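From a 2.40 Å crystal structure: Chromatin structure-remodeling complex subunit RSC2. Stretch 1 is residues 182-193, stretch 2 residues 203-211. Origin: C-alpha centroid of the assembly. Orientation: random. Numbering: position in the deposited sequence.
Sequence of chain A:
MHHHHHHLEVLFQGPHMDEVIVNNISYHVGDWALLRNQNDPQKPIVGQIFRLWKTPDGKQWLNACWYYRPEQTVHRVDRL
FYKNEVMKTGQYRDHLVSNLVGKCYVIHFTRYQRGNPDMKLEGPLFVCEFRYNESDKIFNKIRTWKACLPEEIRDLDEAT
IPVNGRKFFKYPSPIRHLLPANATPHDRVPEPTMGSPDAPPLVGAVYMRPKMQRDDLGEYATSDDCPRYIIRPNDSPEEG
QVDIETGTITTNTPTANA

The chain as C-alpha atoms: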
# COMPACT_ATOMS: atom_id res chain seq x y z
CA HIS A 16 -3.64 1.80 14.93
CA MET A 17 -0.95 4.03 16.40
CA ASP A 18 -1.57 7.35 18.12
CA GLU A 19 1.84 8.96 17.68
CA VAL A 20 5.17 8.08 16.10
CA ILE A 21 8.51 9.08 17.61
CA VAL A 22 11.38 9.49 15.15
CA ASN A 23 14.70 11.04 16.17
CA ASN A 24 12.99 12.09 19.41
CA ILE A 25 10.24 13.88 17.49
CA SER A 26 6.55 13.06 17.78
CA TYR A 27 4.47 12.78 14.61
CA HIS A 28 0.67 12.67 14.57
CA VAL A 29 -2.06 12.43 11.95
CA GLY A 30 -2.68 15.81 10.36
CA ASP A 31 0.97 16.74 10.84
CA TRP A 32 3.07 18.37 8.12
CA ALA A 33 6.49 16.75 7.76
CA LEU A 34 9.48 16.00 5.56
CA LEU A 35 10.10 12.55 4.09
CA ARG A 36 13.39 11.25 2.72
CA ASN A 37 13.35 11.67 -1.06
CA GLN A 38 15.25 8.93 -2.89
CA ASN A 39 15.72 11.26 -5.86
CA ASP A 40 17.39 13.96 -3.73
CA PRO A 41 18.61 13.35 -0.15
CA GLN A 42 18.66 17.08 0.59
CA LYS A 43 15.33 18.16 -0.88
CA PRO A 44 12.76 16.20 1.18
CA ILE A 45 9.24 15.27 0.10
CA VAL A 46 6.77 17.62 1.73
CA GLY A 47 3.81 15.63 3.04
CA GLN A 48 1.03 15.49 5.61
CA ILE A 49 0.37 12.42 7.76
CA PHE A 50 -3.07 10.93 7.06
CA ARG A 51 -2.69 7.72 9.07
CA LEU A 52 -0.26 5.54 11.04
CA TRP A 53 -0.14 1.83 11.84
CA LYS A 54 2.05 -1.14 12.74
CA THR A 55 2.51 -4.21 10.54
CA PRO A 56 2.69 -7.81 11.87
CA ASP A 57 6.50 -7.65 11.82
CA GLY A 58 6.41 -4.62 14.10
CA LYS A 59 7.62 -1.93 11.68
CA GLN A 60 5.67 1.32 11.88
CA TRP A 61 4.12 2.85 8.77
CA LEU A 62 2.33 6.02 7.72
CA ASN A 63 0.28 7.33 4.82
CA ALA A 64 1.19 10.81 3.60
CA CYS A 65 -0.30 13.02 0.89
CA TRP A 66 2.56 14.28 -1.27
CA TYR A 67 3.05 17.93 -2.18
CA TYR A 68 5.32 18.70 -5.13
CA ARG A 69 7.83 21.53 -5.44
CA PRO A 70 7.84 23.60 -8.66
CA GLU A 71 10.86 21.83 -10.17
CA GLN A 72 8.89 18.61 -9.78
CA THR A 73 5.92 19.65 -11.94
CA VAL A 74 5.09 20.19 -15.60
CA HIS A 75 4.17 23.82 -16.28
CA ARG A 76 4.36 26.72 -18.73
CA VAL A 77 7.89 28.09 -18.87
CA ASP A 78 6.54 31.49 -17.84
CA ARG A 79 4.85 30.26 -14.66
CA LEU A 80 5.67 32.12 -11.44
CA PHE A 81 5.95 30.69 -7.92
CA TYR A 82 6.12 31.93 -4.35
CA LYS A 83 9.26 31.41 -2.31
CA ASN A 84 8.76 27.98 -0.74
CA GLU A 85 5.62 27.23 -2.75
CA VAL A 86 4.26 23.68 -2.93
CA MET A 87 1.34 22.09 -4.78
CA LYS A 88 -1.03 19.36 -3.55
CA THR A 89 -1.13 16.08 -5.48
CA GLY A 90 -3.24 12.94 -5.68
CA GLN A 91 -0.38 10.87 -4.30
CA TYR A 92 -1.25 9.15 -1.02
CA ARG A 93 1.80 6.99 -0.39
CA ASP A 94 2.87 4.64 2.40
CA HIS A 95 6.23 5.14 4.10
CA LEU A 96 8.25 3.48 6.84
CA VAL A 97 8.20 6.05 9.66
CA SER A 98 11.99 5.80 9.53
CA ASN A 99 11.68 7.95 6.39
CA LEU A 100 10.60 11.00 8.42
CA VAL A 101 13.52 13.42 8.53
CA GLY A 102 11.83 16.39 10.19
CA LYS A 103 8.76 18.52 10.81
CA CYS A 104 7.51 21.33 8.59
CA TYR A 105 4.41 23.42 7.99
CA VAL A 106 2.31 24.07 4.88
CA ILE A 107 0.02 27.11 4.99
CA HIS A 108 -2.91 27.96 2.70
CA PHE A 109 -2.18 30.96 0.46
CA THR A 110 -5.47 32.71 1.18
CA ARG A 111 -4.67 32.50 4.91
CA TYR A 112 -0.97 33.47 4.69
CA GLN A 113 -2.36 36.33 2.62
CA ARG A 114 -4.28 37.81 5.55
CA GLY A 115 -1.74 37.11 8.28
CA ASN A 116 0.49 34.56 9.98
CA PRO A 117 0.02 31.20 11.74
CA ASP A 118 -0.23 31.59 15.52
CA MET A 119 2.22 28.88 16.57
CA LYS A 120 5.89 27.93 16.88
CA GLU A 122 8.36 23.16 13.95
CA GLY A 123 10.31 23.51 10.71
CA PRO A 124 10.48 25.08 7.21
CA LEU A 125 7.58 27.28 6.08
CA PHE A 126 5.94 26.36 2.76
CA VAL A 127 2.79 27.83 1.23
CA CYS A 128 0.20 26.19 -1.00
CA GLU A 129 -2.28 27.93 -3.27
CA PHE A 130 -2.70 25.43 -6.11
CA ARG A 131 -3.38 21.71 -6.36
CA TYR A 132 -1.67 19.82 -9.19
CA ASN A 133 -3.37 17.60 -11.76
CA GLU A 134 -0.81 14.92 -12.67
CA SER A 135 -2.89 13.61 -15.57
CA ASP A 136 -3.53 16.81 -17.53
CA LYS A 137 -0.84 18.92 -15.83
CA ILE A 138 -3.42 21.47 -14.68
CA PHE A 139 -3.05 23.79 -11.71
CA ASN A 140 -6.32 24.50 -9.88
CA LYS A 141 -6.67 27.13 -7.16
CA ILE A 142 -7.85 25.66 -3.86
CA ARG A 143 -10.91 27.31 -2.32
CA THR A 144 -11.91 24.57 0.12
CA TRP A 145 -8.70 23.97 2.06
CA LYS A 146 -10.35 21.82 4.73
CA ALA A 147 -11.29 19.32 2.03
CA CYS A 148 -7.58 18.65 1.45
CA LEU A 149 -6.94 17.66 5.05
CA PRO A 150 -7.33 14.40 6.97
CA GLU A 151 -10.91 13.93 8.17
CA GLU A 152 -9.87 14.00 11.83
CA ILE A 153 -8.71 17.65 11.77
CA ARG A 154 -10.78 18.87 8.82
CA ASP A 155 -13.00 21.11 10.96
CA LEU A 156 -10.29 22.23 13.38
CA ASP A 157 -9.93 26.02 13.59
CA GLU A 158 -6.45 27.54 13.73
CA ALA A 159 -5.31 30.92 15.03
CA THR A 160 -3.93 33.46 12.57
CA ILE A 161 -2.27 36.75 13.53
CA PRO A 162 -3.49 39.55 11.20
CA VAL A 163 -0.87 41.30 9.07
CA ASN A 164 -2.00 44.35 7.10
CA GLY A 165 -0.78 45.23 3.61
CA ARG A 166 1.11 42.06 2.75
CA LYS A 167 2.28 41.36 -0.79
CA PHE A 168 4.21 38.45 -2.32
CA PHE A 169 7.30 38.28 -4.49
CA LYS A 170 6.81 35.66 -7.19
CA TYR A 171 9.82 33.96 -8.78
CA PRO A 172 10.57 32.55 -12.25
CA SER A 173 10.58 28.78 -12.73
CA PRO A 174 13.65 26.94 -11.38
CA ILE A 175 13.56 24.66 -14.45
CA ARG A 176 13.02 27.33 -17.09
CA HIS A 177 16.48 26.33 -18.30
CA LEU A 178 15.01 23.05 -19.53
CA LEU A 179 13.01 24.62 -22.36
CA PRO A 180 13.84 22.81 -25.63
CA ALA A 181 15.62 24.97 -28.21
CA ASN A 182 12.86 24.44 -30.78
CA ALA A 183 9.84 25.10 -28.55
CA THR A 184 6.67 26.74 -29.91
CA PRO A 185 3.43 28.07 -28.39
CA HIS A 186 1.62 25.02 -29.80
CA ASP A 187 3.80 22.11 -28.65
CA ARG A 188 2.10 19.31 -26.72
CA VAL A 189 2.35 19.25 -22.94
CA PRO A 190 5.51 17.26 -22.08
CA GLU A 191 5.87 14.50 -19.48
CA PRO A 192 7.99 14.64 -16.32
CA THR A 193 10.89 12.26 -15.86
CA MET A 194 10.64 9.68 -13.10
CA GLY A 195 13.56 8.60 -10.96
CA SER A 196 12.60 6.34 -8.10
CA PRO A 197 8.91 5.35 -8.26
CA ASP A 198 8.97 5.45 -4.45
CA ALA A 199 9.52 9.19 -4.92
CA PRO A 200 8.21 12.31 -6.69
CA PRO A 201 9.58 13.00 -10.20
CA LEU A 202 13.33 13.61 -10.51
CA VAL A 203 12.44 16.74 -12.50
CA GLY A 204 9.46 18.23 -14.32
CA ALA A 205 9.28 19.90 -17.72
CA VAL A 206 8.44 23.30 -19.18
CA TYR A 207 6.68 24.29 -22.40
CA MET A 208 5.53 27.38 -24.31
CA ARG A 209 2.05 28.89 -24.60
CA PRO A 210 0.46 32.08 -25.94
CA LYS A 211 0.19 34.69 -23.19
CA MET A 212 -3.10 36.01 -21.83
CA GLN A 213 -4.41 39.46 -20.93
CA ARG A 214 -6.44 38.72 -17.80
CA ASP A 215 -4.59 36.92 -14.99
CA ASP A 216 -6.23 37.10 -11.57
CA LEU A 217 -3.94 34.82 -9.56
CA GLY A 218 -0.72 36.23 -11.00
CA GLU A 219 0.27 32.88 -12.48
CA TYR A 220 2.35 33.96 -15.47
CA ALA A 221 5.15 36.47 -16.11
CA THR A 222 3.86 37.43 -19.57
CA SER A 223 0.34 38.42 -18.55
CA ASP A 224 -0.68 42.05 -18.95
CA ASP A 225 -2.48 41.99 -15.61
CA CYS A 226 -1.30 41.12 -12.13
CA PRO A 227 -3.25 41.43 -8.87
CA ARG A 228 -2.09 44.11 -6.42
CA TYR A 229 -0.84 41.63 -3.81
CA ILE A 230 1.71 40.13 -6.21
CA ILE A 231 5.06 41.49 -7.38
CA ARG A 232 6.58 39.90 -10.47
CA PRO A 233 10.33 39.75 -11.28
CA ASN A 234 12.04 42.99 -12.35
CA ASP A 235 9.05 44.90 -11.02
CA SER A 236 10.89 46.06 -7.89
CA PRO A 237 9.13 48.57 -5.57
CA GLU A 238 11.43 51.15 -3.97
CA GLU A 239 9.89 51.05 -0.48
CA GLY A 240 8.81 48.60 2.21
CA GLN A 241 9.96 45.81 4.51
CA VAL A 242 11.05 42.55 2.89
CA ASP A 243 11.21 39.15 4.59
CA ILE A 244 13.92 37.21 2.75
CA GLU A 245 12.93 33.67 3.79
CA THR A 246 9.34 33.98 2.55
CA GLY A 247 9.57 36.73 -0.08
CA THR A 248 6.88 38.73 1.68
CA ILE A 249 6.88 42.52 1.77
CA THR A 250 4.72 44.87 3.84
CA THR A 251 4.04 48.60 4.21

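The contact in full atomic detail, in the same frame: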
# COMPACT_ATOMS: atom_id res chain seq x y z
N ASN A 182 13.79 24.30 -29.66
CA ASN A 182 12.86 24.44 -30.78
C ASN A 182 11.40 24.53 -30.33
O ASN A 182 10.49 24.20 -31.09
CB ASN A 182 13.03 23.30 -31.78
CG ASN A 182 12.57 21.96 -31.22
OD1 ASN A 182 12.72 21.68 -30.03
ND2 ASN A 182 12.00 21.14 -32.09
N ALA A 183 11.18 24.99 -29.11
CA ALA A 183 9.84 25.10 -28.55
C ALA A 183 8.96 26.08 -29.33
O ALA A 183 9.45 27.03 -29.93
CB ALA A 183 9.91 25.51 -27.09
N THR A 184 7.65 25.82 -29.32
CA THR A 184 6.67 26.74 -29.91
C THR A 184 5.49 26.87 -28.96
O THR A 184 5.36 26.10 -28.01
CB THR A 184 6.16 26.24 -31.28
OG1 THR A 184 5.47 25.00 -31.11
CG2 THR A 184 7.31 26.06 -32.26
N PRO A 185 4.62 27.86 -29.22
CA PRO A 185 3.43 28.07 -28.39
C PRO A 185 2.34 27.02 -28.63
O PRO A 185 1.29 27.08 -28.00
CB PRO A 185 2.92 29.45 -28.84
CG PRO A 185 4.07 30.08 -29.54
CD PRO A 185 4.80 28.95 -30.18
N HIS A 186 2.60 26.06 -29.52
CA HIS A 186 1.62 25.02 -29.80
C HIS A 186 2.18 23.60 -29.67
O HIS A 186 1.62 22.65 -30.22
CB HIS A 186 1.01 25.21 -31.19
CG HIS A 186 1.99 25.08 -32.31
ND1 HIS A 186 2.44 26.17 -33.03
CD2 HIS A 186 2.61 24.00 -32.83
CE1 HIS A 186 3.30 25.76 -33.95
NE2 HIS A 186 3.42 24.45 -33.85
N ASP A 187 3.27 23.44 -28.93
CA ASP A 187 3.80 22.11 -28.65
C ASP A 187 2.98 21.41 -27.57
O ASP A 187 2.46 22.06 -26.66
CB ASP A 187 5.27 22.19 -28.25
CG ASP A 187 6.16 22.63 -29.38
OD1 ASP A 187 5.83 22.34 -30.56
OD2 ASP A 187 7.20 23.28 -29.11
N ARG A 188 2.86 20.09 -27.69
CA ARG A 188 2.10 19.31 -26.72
C ARG A 188 2.72 19.38 -25.33
O ARG A 188 3.94 19.55 -25.19
CB ARG A 188 1.98 17.86 -27.17
CG ARG A 188 0.99 17.65 -28.30
CD ARG A 188 1.14 16.29 -28.93
NE ARG A 188 0.10 16.02 -29.91
CZ ARG A 188 0.11 14.98 -30.74
NH1 ARG A 188 1.12 14.12 -30.71
NH2 ARG A 188 -0.88 14.81 -31.61
N VAL A 189 1.88 19.26 -24.31
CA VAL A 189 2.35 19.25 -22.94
C VAL A 189 3.24 18.05 -22.71
O VAL A 189 2.82 16.91 -22.93
CB VAL A 189 1.17 19.18 -21.95
CG1 VAL A 189 1.67 19.36 -20.52
CG2 VAL A 189 0.13 20.23 -22.29
N PRO A 190 4.49 18.29 -22.28
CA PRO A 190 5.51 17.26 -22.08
C PRO A 190 5.30 16.47 -20.79
O PRO A 190 4.53 16.90 -19.93
CB PRO A 190 6.80 18.07 -21.99
CG PRO A 190 6.36 19.35 -21.36
CD PRO A 190 4.98 19.63 -21.91
N GLU A 191 5.98 15.34 -20.67
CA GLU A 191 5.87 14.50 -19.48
C GLU A 191 7.07 14.70 -18.57
O GLU A 191 8.18 14.99 -19.03
CB GLU A 191 5.76 13.03 -19.89
CG GLU A 191 4.55 12.70 -20.75
CD GLU A 191 3.26 12.61 -19.94
OE1 GLU A 191 3.28 11.99 -18.86
OE2 GLU A 191 2.24 13.17 -20.39
N PRO A 192 6.87 14.55 -17.25
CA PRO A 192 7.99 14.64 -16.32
C PRO A 192 8.87 13.41 -16.44
O PRO A 192 8.45 12.41 -17.02
CB PRO A 192 7.30 14.65 -14.96
CG PRO A 192 6.07 13.83 -15.18
CD PRO A 192 5.61 14.20 -16.57
N THR A 193 10.08 13.46 -15.89
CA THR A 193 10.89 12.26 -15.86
C THR A 193 10.89 11.67 -14.46
O THR A 193 11.01 12.39 -13.47
CB THR A 193 12.32 12.48 -16.37
OG1 THR A 193 13.05 11.25 -16.29
CG2 THR A 193 13.02 13.53 -15.54
N VAL A 203 12.56 15.37 -12.00
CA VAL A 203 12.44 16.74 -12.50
C VAL A 203 11.28 16.85 -13.47
O VAL A 203 11.00 15.93 -14.24
CB VAL A 203 13.74 17.21 -13.18
CG1 VAL A 203 14.05 16.35 -14.39
CG2 VAL A 203 13.64 18.68 -13.57
N GLY A 204 10.59 17.99 -13.43
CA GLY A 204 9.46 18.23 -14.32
C GLY A 204 9.91 18.84 -15.63
O GLY A 204 11.11 18.89 -15.92
N ALA A 205 8.96 19.31 -16.42
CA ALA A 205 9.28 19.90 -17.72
C ALA A 205 8.58 21.24 -17.90
O ALA A 205 7.62 21.56 -17.18
CB ALA A 205 8.90 18.95 -18.84
N VAL A 206 9.05 22.02 -18.86
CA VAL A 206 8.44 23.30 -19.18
C VAL A 206 8.14 23.39 -20.67
O VAL A 206 8.86 22.83 -21.50
CB VAL A 206 9.32 24.48 -18.76
CG1 VAL A 206 9.46 24.52 -17.25
CG2 VAL A 206 10.68 24.39 -19.42
N TYR A 207 7.06 24.10 -21.01
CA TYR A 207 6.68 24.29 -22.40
C TYR A 207 6.16 25.70 -22.66
O TYR A 207 5.97 26.49 -21.73
CB TYR A 207 5.64 23.25 -22.80
CG TYR A 207 4.35 23.33 -22.02
CD1 TYR A 207 4.28 22.89 -20.71
CD2 TYR A 207 3.19 23.83 -22.60
CE1 TYR A 207 3.10 22.95 -19.99
CE2 TYR A 207 2.01 23.90 -21.89
CZ TYR A 207 1.97 23.46 -20.59
OH TYR A 207 0.80 23.53 -19.87
N MET A 208 5.93 26.03 -23.93
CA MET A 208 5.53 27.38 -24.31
C MET A 208 4.03 27.47 -24.57
O MET A 208 3.39 26.50 -24.97
CB MET A 208 6.32 27.84 -25.54
CG MET A 208 6.64 29.34 -25.56
SD MET A 208 7.74 29.84 -26.90
CE MET A 208 9.27 29.04 -26.42
N ARG A 209 3.46 28.65 -24.35
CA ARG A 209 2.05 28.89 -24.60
C ARG A 209 1.79 30.37 -24.88
O ARG A 209 2.50 31.23 -24.37
CB ARG A 209 1.20 28.44 -23.40
CG ARG A 209 0.93 26.95 -23.34
CD ARG A 209 0.08 26.49 -24.53
NE ARG A 209 -0.12 25.04 -24.55
CZ ARG A 209 0.71 24.18 -25.12
NH1 ARG A 209 1.81 24.61 -25.73
NH2 ARG A 209 0.44 22.88 -25.09
N PRO A 210 0.80 30.66 -25.73
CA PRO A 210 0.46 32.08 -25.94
C PRO A 210 0.04 32.74 -24.63
O PRO A 210 -0.66 32.14 -23.82
CB PRO A 210 -0.71 32.02 -26.93
CG PRO A 210 -1.19 30.59 -26.91
CD PRO A 210 0.00 29.76 -26.57
N LYS A 211 0.48 33.98 -24.42
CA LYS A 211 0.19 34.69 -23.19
C LYS A 211 -1.22 35.26 -23.18
O LYS A 211 -1.83 35.45 -24.23
CB LYS A 211 1.22 35.81 -22.97
CG LYS A 211 1.27 36.84 -24.09
CD LYS A 211 0.30 37.99 -23.84
CE LYS A 211 0.30 38.96 -25.00
NZ LYS A 211 -0.55 40.16 -24.74
O HOH W 1 6.77 24.27 -25.99

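A single backbone carbonyl, Asp187 O, receives both terminal nitrogens of one arginine: Arg209 NH2 donates to it at 2.7 Å and Arg209 NH1 at 2.8 Å. This forked bond illustrates a general principle, that segments without matching strands can be joined by side chains that satisfy backbone groups. The CA-to-CB bond of Arg209 points away from the first stretch, yet the long side chain, with chi1 and chi2 both m and chi3 t, brings its guanidinium back to the carbonyl, which lies at the edge of the group near its plane. A weak bond from Arg209 NH1 to Met208 O (2.6 Å) helps to hold that end in place.

The acceptor side is ordered too. Asp187 turns its carboxylate back on its own stretch, where OD2 accepts from Thr184 N (2.6 Å) and OD1 from Thr184 OG1 (2.7 Å), closing a compact turn. Water 1 then links the stretches, donating to Thr184 O (3.1 Å) and accepting from Met208 N (2.8 Å).

Direct backbone pairing is confined to the far end, where Thr193 N donates to Val203 O (3.1 Å, nearly straight) in a single antiparallel bridge. Beside it, Thr193 CG2 lies 3.2 Å from Val203 CG1.

Between these polar ties the packing is apolar. Proline, which lacks an amide hydrogen to donate, suits a stretch that contributes ring carbons here: Pro190 CG touches Ala205 CB at 3.6 Å, and Pro190 CD approaches Tyr207 CD1 at 3.5 Å. Val189 CG1 adds a contact to Tyr207 CE1 at 3.9 Å. The small Ala205 methyl points toward the first stretch and lets the proline ring come close. Farther along, flexible Met208 reaches Ala183, CE to CB, at 3.6 Å, while Pro185 CB meets Pro210 CD at 3.7 Å. Altogether 701 Å² is buried, summed over both sides.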